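Local coordinates for cell wall surface anchor family protein (Streptococcus agalactiae, PDB 3PHS) that serves as the minor pilin GBS52 of a Gram-positive pilus and mediates adhesion to lung epithelial cells through an IgG-like domain, at residues Val18-Arg23 with Gly39-Gly44; Leu49-Ser54 with Ala76-Glu81; Tyr161-Arg166 with His201-Leu206. All coordinates share one frame; numbering follows the deposited sequence.

In the fold
Read from the N terminus, the three contacts follow one another in series; none encloses or crosses another. Contact 1 closes the loop that leaves strand 13-21, a span without helix or strand, and adds strand 40-41 to the mixed sheet. The chain then passes to strand 46-52 of an antiparallel sheet, where contact 2 pairs it with 76-83, an edge strand, after an excursion through helices 60-65 and 69-75. Contact 3, some 80 residues further on, lies in the prealbumin-like domain and joins strands 157-162 and 202-210, closing a 34-residue span, partly strand and without helix. Its centre lies about 23 Å from that of contact 1 and about 29 Å from that of contact 2.

Contact 1 (Val18-Arg23 with Gly39-Gly44); sequences VHLEAR and GTPIEG
E21 and T40 form the hydrogen-bonded pair of a short antiparallel bridge by which strand 40-41 joins strand 13-21 in a sheet of the N-terminal part of the molecule. Two backbone bonds close the pair: E21 N to T40 O at 2.9 Å, and T40 N to E21 O at 3.0 Å. A third bond, I42 N to H19 O (3.1 Å), continues the pairing.

Apolar contacts lie on both sides of this backbone. On one, L20 and P41 are a non-hydrogen-bonded pair, and L20 CD2 reaches P41 CA at 3.6 Å. Proline suits this place, since its missing N-H is not needed for the pairing, while G39, without a side chain, brings its CA to 4.0 Å from the L20 CB methylene and 4.2 Å from the A22 CB methyl. On the other, branched I42 fills the angle between H19 and E21. The extended E21 chain crosses I42 at about a right angle, laying its CD 3.6 Å from I42 CD1. With H19 CG anti to the backbone N (chi1 -173°), the ring lies beside I42: its ND1 is bonded to Y47 OH, while CD2 at the ring edge meets I42 CG1 at 3.5 Å.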
loop_
_atom_site.group_PDB
_atom_site.type_symbol
_atom_site.label_atom_id
_atom_site.label_comp_id
_atom_site.label_asym_id
_atom_site.label_seq_id
_atom_site.Cartn_x
_atom_site.Cartn_y
_atom_site.Cartn_z
ATOM N N VAL A 18 1.147 13.807 -14.588
ATOM C CA VAL A 18 0.674 12.792 -15.537
ATOM C C VAL A 18 0.834 11.426 -14.902
ATOM O O VAL A 18 1.955 10.965 -14.661
ATOM C CB VAL A 18 1.431 12.860 -16.901
ATOM C CG1 VAL A 18 0.746 11.995 -17.981
ATOM C CG2 VAL A 18 1.513 14.303 -17.404
ATOM N N HIS A 19 -0.300 10.782 -14.620
ATOM C CA HIS A 19 -0.303 9.494 -13.938
ATOM C C HIS A 19 -0.436 8.337 -14.942
ATOM O O HIS A 19 -1.521 8.097 -15.458
ATOM C CB HIS A 19 -1.462 9.467 -12.918
ATOM C CG HIS A 19 -1.469 8.252 -12.042
ATOM N ND1 HIS A 19 -1.219 8.306 -10.687
ATOM C CD2 HIS A 19 -1.715 6.949 -12.328
ATOM C CE1 HIS A 19 -1.275 7.086 -10.181
ATOM N NE2 HIS A 19 -1.582 6.243 -11.152
ATOM N N LEU A 20 0.676 7.645 -15.218
ATOM C CA LEU A 20 0.731 6.550 -16.201
ATOM C C LEU A 20 1.181 5.269 -15.536
ATOM O O LEU A 20 2.150 5.265 -14.766
ATOM C CB LEU A 20 1.712 6.873 -17.346
ATOM C CG LEU A 20 1.455 8.195 -18.087
ATOM C CD1 LEU A 20 2.524 8.460 -19.152
ATOM C CD2 LEU A 20 0.050 8.174 -18.706
ATOM N N GLU A 21 0.479 4.178 -15.825
ATOM C CA GLU A 21 0.968 2.871 -15.435
ATOM C C GLU A 21 1.818 2.357 -16.594
ATOM O O GLU A 21 1.297 2.063 -17.670
ATOM C CB GLU A 21 -0.191 1.913 -15.088
ATOM C CG GLU A 21 -0.843 2.278 -13.743
ATOM C CD GLU A 21 -2.009 1.378 -13.345
ATOM O OE1 GLU A 21 -2.460 0.534 -14.157
ATOM O OE2 GLU A 21 -2.490 1.562 -12.211
ATOM N N ALA A 22 3.118 2.281 -16.357
ATOM C CA ALA A 22 4.087 1.915 -17.381
ATOM C C ALA A 22 4.827 0.659 -16.948
ATOM O O ALA A 22 4.885 0.348 -15.757
ATOM C CB ALA A 22 5.081 3.076 -17.604
ATOM N N ARG A 23 5.417 -0.041 -17.911
ATOM C CA ARG A 23 6.262 -1.208 -17.628
ATOM C C ARG A 23 7.666 -0.763 -17.221
ATOM O O ARG A 23 8.130 0.305 -17.645
ATOM C CB ARG A 23 6.383 -2.089 -18.888
ATOM C CG ARG A 23 5.051 -2.555 -19.519
ATOM C CD ARG A 23 5.264 -3.099 -20.944
ATOM N NE ARG A 23 5.537 -2.039 -21.933
ATOM C CZ ARG A 23 5.642 -2.233 -23.249
ATOM N NH1 ARG A 23 5.488 -3.446 -23.759
ATOM N NH2 ARG A 23 5.909 -1.218 -24.071
ATOM N N GLY A 39 2.820 4.151 -21.670
ATOM C CA GLY A 39 2.160 4.227 -20.362
ATOM C C GLY A 39 0.676 4.443 -20.496
ATOM O O GLY A 39 0.227 5.187 -21.369
ATOM N N THR A 40 -0.089 3.828 -19.600
ATOM C CA THR A 40 -1.546 3.915 -19.671
ATOM C C THR A 40 -2.045 4.967 -18.696
ATOM O O THR A 40 -1.736 4.884 -17.508
ATOM C CB THR A 40 -2.205 2.553 -19.302
ATOM O OG1 THR A 40 -1.593 1.514 -20.069
ATOM C CG2 THR A 40 -3.713 2.584 -19.575
ATOM N N PRO A 41 -2.810 5.951 -19.186
ATOM C CA PRO A 41 -3.306 6.983 -18.290
ATOM C C PRO A 41 -4.353 6.415 -17.377
ATOM O O PRO A 41 -5.134 5.526 -17.799
ATOM C CB PRO A 41 -3.962 7.999 -19.236
ATOM C CG PRO A 41 -4.363 7.194 -20.413
ATOM C CD PRO A 41 -3.231 6.194 -20.577
ATOM N N ILE A 42 -4.350 6.912 -16.138
ATOM C CA ILE A 42 -5.344 6.525 -15.151
ATOM C C ILE A 42 -6.150 7.751 -14.773
ATOM O O ILE A 42 -5.593 8.765 -14.345
ATOM C CB ILE A 42 -4.724 5.921 -13.862
ATOM C CG1 ILE A 42 -3.720 4.800 -14.194
ATOM C CG2 ILE A 42 -5.852 5.444 -12.897
ATOM C CD1 ILE A 42 -4.324 3.613 -14.970
ATOM N N GLU A 43 -7.471 7.634 -14.880
ATOM C CA GLU A 43 -8.360 8.720 -14.465
ATOM C C GLU A 43 -8.780 8.541 -12.993
ATOM O O GLU A 43 -8.854 7.401 -12.482
ATOM C CB GLU A 43 -9.586 8.771 -15.408
ATOM C CG GLU A 43 -10.561 9.948 -15.166
ATOM C CD GLU A 43 -11.560 9.693 -14.032
ATOM O OE1 GLU A 43 -12.053 10.675 -13.425
ATOM O OE2 GLU A 43 -11.841 8.515 -13.721
ATOM N N GLY A 44 -9.083 9.651 -12.324
ATOM C CA GLY A 44 -9.687 9.609 -10.980
ATOM C C GLY A 44 -8.723 9.563 -9.804
ATOM O O GLY A 44 -9.152 9.401 -8.650
#

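Contact 2 (Leu49-Ser54 with Ala76-Glu81); sequences LYQLKS and AQQVFE
Y50 and V79 lie side by side at the apolar centre, pointing the same way from one face of the sheet, as a non-hydrogen-bonded pair of antiparallel strands. V79 CG1 sits over one face of the Y50 ring, 4.0 Å from its centroid and offset toward the rim, a CH-pi contact. V79 CG2 approaches ring atom CD2 at 3.5 Å; with CG1 anti to the backbone N (chi1 179°), both branches of the valine meet the ring. A76, just past the end of helix 69-75, puts its small CB in the ring plane at the edge, 3.8 Å from Y50 CD2. On the other face of the sheet L49 and F80 meet loosely through their CB atoms, and both also touch F92 and Y100.

The backbone joins these strands with the paired bonds of L49 and F80, then with Q51 N to Q78 O and Q77 N to Q51 O, the latter at 2.7 Å.

Outward, Q51 and Q78 run alongside each other, and Q78 NE2 donates to Q51 OE1 at 3.0 Å, their amide planes 49° apart. Q51 CG, anti to the backbone N (chi1 -166°), and an extended chain carry the amide out beside Q78, with NE2 3.1 Å from Q77 CG. Farther out K53 crosses Q77 at about a right angle, its NZ giving Q77 OE1 a weak hydrogen bond (3.3 Å). Long methylene chains with polar ends suit this margin. Buried Q51 thus has its main-chain N and O and its amide oxygen met inside the contact, the weak K53 bond lying at the exposed margin.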
loop_
_atom_site.group_PDB
_atom_site.type_symbol
_atom_site.label_atom_id
_atom_site.label_comp_id
_atom_site.label_asym_id
_atom_site.label_seq_id
_atom_site.Cartn_x
_atom_site.Cartn_y
_atom_site.Cartn_z
ATOM N N LEU A 49 -1.048 19.005 -3.677
ATOM C CA LEU A 49 0.207 19.738 -3.704
ATOM C C LEU A 49 0.248 20.698 -2.523
ATOM O O LEU A 49 -0.653 21.520 -2.368
ATOM C CB LEU A 49 0.372 20.468 -5.054
ATOM C CG LEU A 49 0.989 19.740 -6.264
ATOM C CD1 LEU A 49 2.475 19.580 -6.099
ATOM C CD2 LEU A 49 0.369 18.380 -6.592
ATOM N N TYR A 50 1.290 20.574 -1.696
ATOM C CA TYR A 50 1.460 21.364 -0.473
ATOM C C TYR A 50 2.552 22.398 -0.709
ATOM O O TYR A 50 3.701 22.048 -0.980
ATOM C CB TYR A 50 1.780 20.453 0.709
ATOM C CG TYR A 50 0.578 19.617 1.078
ATOM C CD1 TYR A 50 0.268 18.452 0.370
ATOM C CD2 TYR A 50 -0.296 20.042 2.073
ATOM C CE1 TYR A 50 -0.864 17.698 0.693
ATOM C CE2 TYR A 50 -1.434 19.304 2.397
ATOM C CZ TYR A 50 -1.697 18.131 1.717
ATOM O OH TYR A 50 -2.829 17.439 2.040
ATOM N N GLN A 51 2.163 23.669 -0.676
ATOM C CA GLN A 51 3.108 24.767 -0.860
ATOM C C GLN A 51 3.973 24.922 0.401
ATOM O O GLN A 51 3.451 25.216 1.476
ATOM C CB GLN A 51 2.305 26.041 -1.081
ATOM C CG GLN A 51 3.044 27.237 -1.612
ATOM C CD GLN A 51 2.027 28.354 -1.815
ATOM O OE1 GLN A 51 1.527 28.560 -2.918
ATOM N NE2 GLN A 51 1.633 28.979 -0.741
ATOM N N LEU A 52 5.285 24.733 0.267
ATOM C CA LEU A 52 6.183 24.827 1.432
ATOM C C LEU A 52 6.257 26.247 1.987
ATOM O O LEU A 52 6.200 27.211 1.229
ATOM C CB LEU A 52 7.597 24.336 1.096
ATOM C CG LEU A 52 7.869 22.848 1.297
ATOM C CD1 LEU A 52 6.956 21.989 0.404
ATOM C CD2 LEU A 52 9.334 22.540 1.047
ATOM N N LYS A 53 6.342 26.347 3.311
ATOM C CA LYS A 53 6.587 27.632 3.979
ATOM C C LYS A 53 8.067 27.861 4.215
ATOM O O LYS A 53 8.508 29.003 4.308
ATOM C CB LYS A 53 5.842 27.694 5.314
ATOM C CG LYS A 53 4.330 27.698 5.178
ATOM C CD LYS A 53 3.636 27.932 6.529
ATOM C CE LYS A 53 3.105 29.357 6.667
ATOM N NZ LYS A 53 4.101 30.434 6.328
ATOM N N SER A 54 8.831 26.772 4.285
ATOM C CA SER A 54 10.245 26.802 4.668
ATOM C C SER A 54 11.025 25.782 3.862
ATOM O O SER A 54 10.491 24.704 3.542
ATOM C CB SER A 54 10.388 26.506 6.168
ATOM O OG SER A 54 11.762 26.418 6.550
ATOM N N ALA A 76 2.195 23.502 5.550
ATOM C CA ALA A 76 2.065 24.150 4.239
ATOM C C ALA A 76 1.489 25.575 4.321
ATOM O O ALA A 76 0.852 25.922 5.313
ATOM C CB ALA A 76 1.210 23.284 3.294
ATOM N N GLN A 77 1.725 26.374 3.273
ATOM C CA GLN A 77 1.201 27.758 3.141
ATOM C C GLN A 77 -0.154 27.829 2.436
ATOM O O GLN A 77 -1.016 28.594 2.868
ATOM C CB GLN A 77 2.207 28.665 2.412
ATOM C CG GLN A 77 1.737 30.114 2.147
ATOM C CD GLN A 77 2.382 31.155 3.066
ATOM O OE1 GLN A 77 3.625 31.277 3.134
ATOM N NE2 GLN A 77 1.539 31.929 3.766
ATOM N N GLN A 78 -0.285 27.112 1.312
ATOM C CA GLN A 78 -1.507 26.919 0.525
ATOM C C GLN A 78 -1.498 25.414 0.152
ATOM O O GLN A 78 -0.431 24.792 0.095
ATOM C CB GLN A 78 -1.510 27.739 -0.780
ATOM C CG GLN A 78 -1.969 29.214 -0.684
ATOM C CD GLN A 78 -2.197 29.859 -2.052
ATOM O OE1 GLN A 78 -3.319 30.219 -2.392
ATOM N NE2 GLN A 78 -1.138 30.003 -2.836
ATOM N N VAL A 79 -2.676 24.843 -0.070
ATOM C CA VAL A 79 -2.821 23.448 -0.493
ATOM C C VAL A 79 -3.699 23.436 -1.752
ATOM O O VAL A 79 -4.688 24.173 -1.839
ATOM C CB VAL A 79 -3.469 22.580 0.624
ATOM C CG1 VAL A 79 -3.639 21.114 0.181
ATOM C CG2 VAL A 79 -2.663 22.664 1.930
ATOM N N PHE A 80 -3.326 22.616 -2.733
ATOM C CA PHE A 80 -4.063 22.539 -3.992
ATOM C C PHE A 80 -4.370 21.082 -4.269
ATOM O O PHE A 80 -3.556 20.228 -3.935
ATOM C CB PHE A 80 -3.217 23.069 -5.142
ATOM C CG PHE A 80 -2.802 24.513 -4.979
ATOM C CD1 PHE A 80 -1.741 24.848 -4.148
ATOM C CD2 PHE A 80 -3.461 25.514 -5.681
ATOM C CE1 PHE A 80 -1.350 26.194 -3.984
ATOM C CE2 PHE A 80 -3.065 26.860 -5.536
ATOM C CZ PHE A 80 -2.015 27.183 -4.674
ATOM N N GLU A 81 -5.521 20.810 -4.873
ATOM C CA GLU A 81 -5.870 19.432 -5.271
ATOM C C GLU A 81 -6.312 19.374 -6.724
ATOM O O GLU A 81 -6.914 20.340 -7.260
ATOM C CB GLU A 81 -6.956 18.803 -4.366
ATOM C CG GLU A 81 -8.367 19.412 -4.470
ATOM C CD GLU A 81 -9.539 18.383 -4.571
ATOM O OE1 GLU A 81 -9.667 17.516 -3.643
ATOM O OE2 GLU A 81 -10.355 18.479 -5.569
#

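Contact 3 (Tyr161-Arg166 with His201-Leu206); sequences YEKNGR and HGDYVL
Y161 and V205 exchange two backbone hydrogen bonds, V205 N to Y161 O at 2.8 Å and Y161 N to V205 O at 2.9 Å, as the hydrogen-bonded pair of antiparallel strands. K163 N then donates to D203 O at 2.9 Å. R112, from a strand of the N-terminal part of the molecule, also bonds this oxygen through NH1 and makes a cation-pi contact with the Y204 ring, so the strand pairing lies at the junction of the two parts. A water bridges E162 OE2 and Y204 OH, and the tyrosine hydroxyl is further bonded to I200 O.

Next comes the packing. Y161 O lies at the edge of the Y204 ring, 3.5 Å from Y204 CD2. E162 crosses this ring obliquely, with E162 CG 4.0 Å from Y204 CE2 and carboxylate and ring planes almost perpendicular. K163 runs alongside D203, pointing the same way, its CD 4.0 Å from D203 CB; D203 OD1 is bonded to T225 OG1.

Beyond strand 157-162 the chain reverses in a type II turn from E162 to G165, closed by G165 N to E162 O. N164 takes the positive phi that asparagine tolerates, and glycine leaves room beside E162 O. Strands 157-162 and 202-210 are the two inner strands of a four-stranded antiparallel sheet, between 186-187 and 221-226, in the region assigned to the prealbumin-like (transthyretin-clan) fold.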
loop_
_atom_site.group_PDB
_atom_site.type_symbol
_atom_site.label_atom_id
_atom_site.label_comp_id
_atom_site.label_asym_id
_atom_site.label_seq_id
_atom_site.Cartn_x
_atom_site.Cartn_y
_atom_site.Cartn_z
ATOM N N TYR A 161 -2.974 -6.254 5.921
ATOM C CA TYR A 161 -2.710 -4.825 5.943
ATOM C C TYR A 161 -1.501 -4.528 5.079
ATOM O O TYR A 161 -0.636 -5.365 4.940
ATOM C CB TYR A 161 -2.386 -4.375 7.374
ATOM C CG TYR A 161 -3.577 -4.438 8.286
ATOM C CD1 TYR A 161 -3.983 -5.649 8.864
ATOM C CD2 TYR A 161 -4.321 -3.295 8.550
ATOM C CE1 TYR A 161 -5.116 -5.702 9.690
ATOM C CE2 TYR A 161 -5.424 -3.333 9.381
ATOM C CZ TYR A 161 -5.818 -4.533 9.953
ATOM O OH TYR A 161 -6.940 -4.541 10.773
ATOM N N GLU A 162 -1.427 -3.318 4.530
ATOM C CA GLU A 162 -0.131 -2.826 4.057
ATOM C C GLU A 162 0.751 -2.680 5.306
ATOM O O GLU A 162 0.230 -2.417 6.397
ATOM C CB GLU A 162 -0.297 -1.471 3.347
ATOM C CG GLU A 162 -1.140 -1.559 2.066
ATOM C CD GLU A 162 -1.381 -0.212 1.390
ATOM O OE1 GLU A 162 -0.950 0.830 1.918
ATOM O OE2 GLU A 162 -2.007 -0.213 0.319
ATOM N N LYS A 163 2.063 -2.846 5.155
ATOM C CA LYS A 163 3.009 -2.597 6.254
ATOM C C LYS A 163 2.748 -1.221 6.886
ATOM O O LYS A 163 2.617 -0.221 6.171
ATOM C CB LYS A 163 4.465 -2.691 5.774
ATOM C CG LYS A 163 5.448 -2.789 6.935
ATOM C CD LYS A 163 6.901 -2.729 6.502
ATOM C CE LYS A 163 7.789 -2.611 7.741
ATOM N NZ LYS A 163 9.079 -3.342 7.599
ATOM N N ASN A 164 2.655 -1.182 8.217
ATOM C CA ASN A 164 2.335 0.058 8.973
ATOM C C ASN A 164 0.959 0.662 8.667
ATOM O O ASN A 164 0.673 1.795 9.078
ATOM C CB ASN A 164 3.407 1.162 8.788
ATOM C CG ASN A 164 4.805 0.712 9.154
ATOM O OD1 ASN A 164 5.025 0.047 10.174
ATOM N ND2 ASN A 164 5.772 1.087 8.318
ATOM N N GLY A 165 0.115 -0.077 7.950
ATOM C CA GLY A 165 -1.214 0.405 7.574
ATOM C C GLY A 165 -2.226 0.299 8.702
ATOM O O GLY A 165 -2.118 -0.578 9.571
ATOM N N ARG A 166 -3.210 1.198 8.677
ATOM C CA ARG A 166 -4.262 1.258 9.684
ATOM C C ARG A 166 -5.520 0.517 9.232
ATOM O O ARG A 166 -6.329 0.082 10.058
ATOM C CB ARG A 166 -4.627 2.723 9.952
ATOM C CG ARG A 166 -5.075 3.023 11.385
ATOM C CD ARG A 166 -5.712 4.423 11.497
ATOM N NE ARG A 166 -5.105 5.383 10.571
ATOM C CZ ARG A 166 -3.981 6.060 10.804
ATOM N NH1 ARG A 166 -3.317 5.900 11.946
ATOM N NH2 ARG A 166 -3.517 6.906 9.887
ATOM N N HIS A 201 2.900 -5.305 -5.676
ATOM C CA HIS A 201 4.136 -5.736 -5.017
ATOM C C HIS A 201 4.583 -4.767 -3.910
ATOM O O HIS A 201 4.426 -3.537 -4.025
ATOM C CB HIS A 201 5.250 -6.049 -6.035
ATOM C CG HIS A 201 5.769 -4.855 -6.782
ATOM N ND1 HIS A 201 6.856 -4.124 -6.350
ATOM C CD2 HIS A 201 5.368 -4.280 -7.941
ATOM C CE1 HIS A 201 7.092 -3.140 -7.202
ATOM N NE2 HIS A 201 6.211 -3.218 -8.183
ATOM N N GLY A 202 5.105 -5.333 -2.822
ATOM C CA GLY A 202 5.455 -4.544 -1.630
ATOM C C GLY A 202 5.228 -5.317 -0.350
ATOM O O GLY A 202 4.980 -6.533 -0.379
ATOM N N ASP A 203 5.269 -4.611 0.779
ATOM C CA ASP A 203 5.247 -5.270 2.088
ATOM C C ASP A 203 3.890 -5.207 2.751
ATOM O O ASP A 203 3.239 -4.148 2.786
ATOM C CB ASP A 203 6.327 -4.668 3.004
ATOM C CG ASP A 203 7.732 -4.942 2.506
ATOM O OD1 ASP A 203 7.914 -5.867 1.679
ATOM O OD2 ASP A 203 8.656 -4.211 2.953
ATOM N N TYR A 204 3.459 -6.350 3.274
ATOM C CA TYR A 204 2.156 -6.486 3.898
ATOM C C TYR A 204 2.285 -7.198 5.239
ATOM O O TYR A 204 3.337 -7.731 5.574
ATOM C CB TYR A 204 1.186 -7.273 2.981
ATOM C CG TYR A 204 0.875 -6.570 1.676
ATOM C CD1 TYR A 204 1.758 -6.625 0.608
ATOM C CD2 TYR A 204 -0.299 -5.824 1.524
ATOM C CE1 TYR A 204 1.483 -5.959 -0.601
ATOM C CE2 TYR A 204 -0.594 -5.150 0.307
ATOM C CZ TYR A 204 0.309 -5.229 -0.738
ATOM O OH TYR A 204 0.043 -4.566 -1.913
ATOM N N VAL A 205 1.196 -7.196 5.994
ATOM C CA VAL A 205 1.163 -7.855 7.297
ATOM C C VAL A 205 -0.133 -8.642 7.416
ATOM O O VAL A 205 -1.234 -8.100 7.235
ATOM C CB VAL A 205 1.298 -6.845 8.464
ATOM C CG1 VAL A 205 1.115 -7.544 9.823
ATOM C CG2 VAL A 205 2.626 -6.125 8.408
ATOM N N LEU A 206 0.012 -9.931 7.723
ATOM C CA LEU A 206 -1.126 -10.780 8.046
ATOM C C LEU A 206 -1.390 -10.735 9.545
ATOM O O LEU A 206 -0.485 -10.990 10.346
ATOM C CB LEU A 206 -0.837 -12.220 7.618
ATOM C CG LEU A 206 -1.045 -12.570 6.143
ATOM C CD1 LEU A 206 -0.381 -13.909 5.860
ATOM C CD2 LEU A 206 -2.545 -12.601 5.773
HETATM O O HOH W 1 -0.173 -1.360 -1.667
#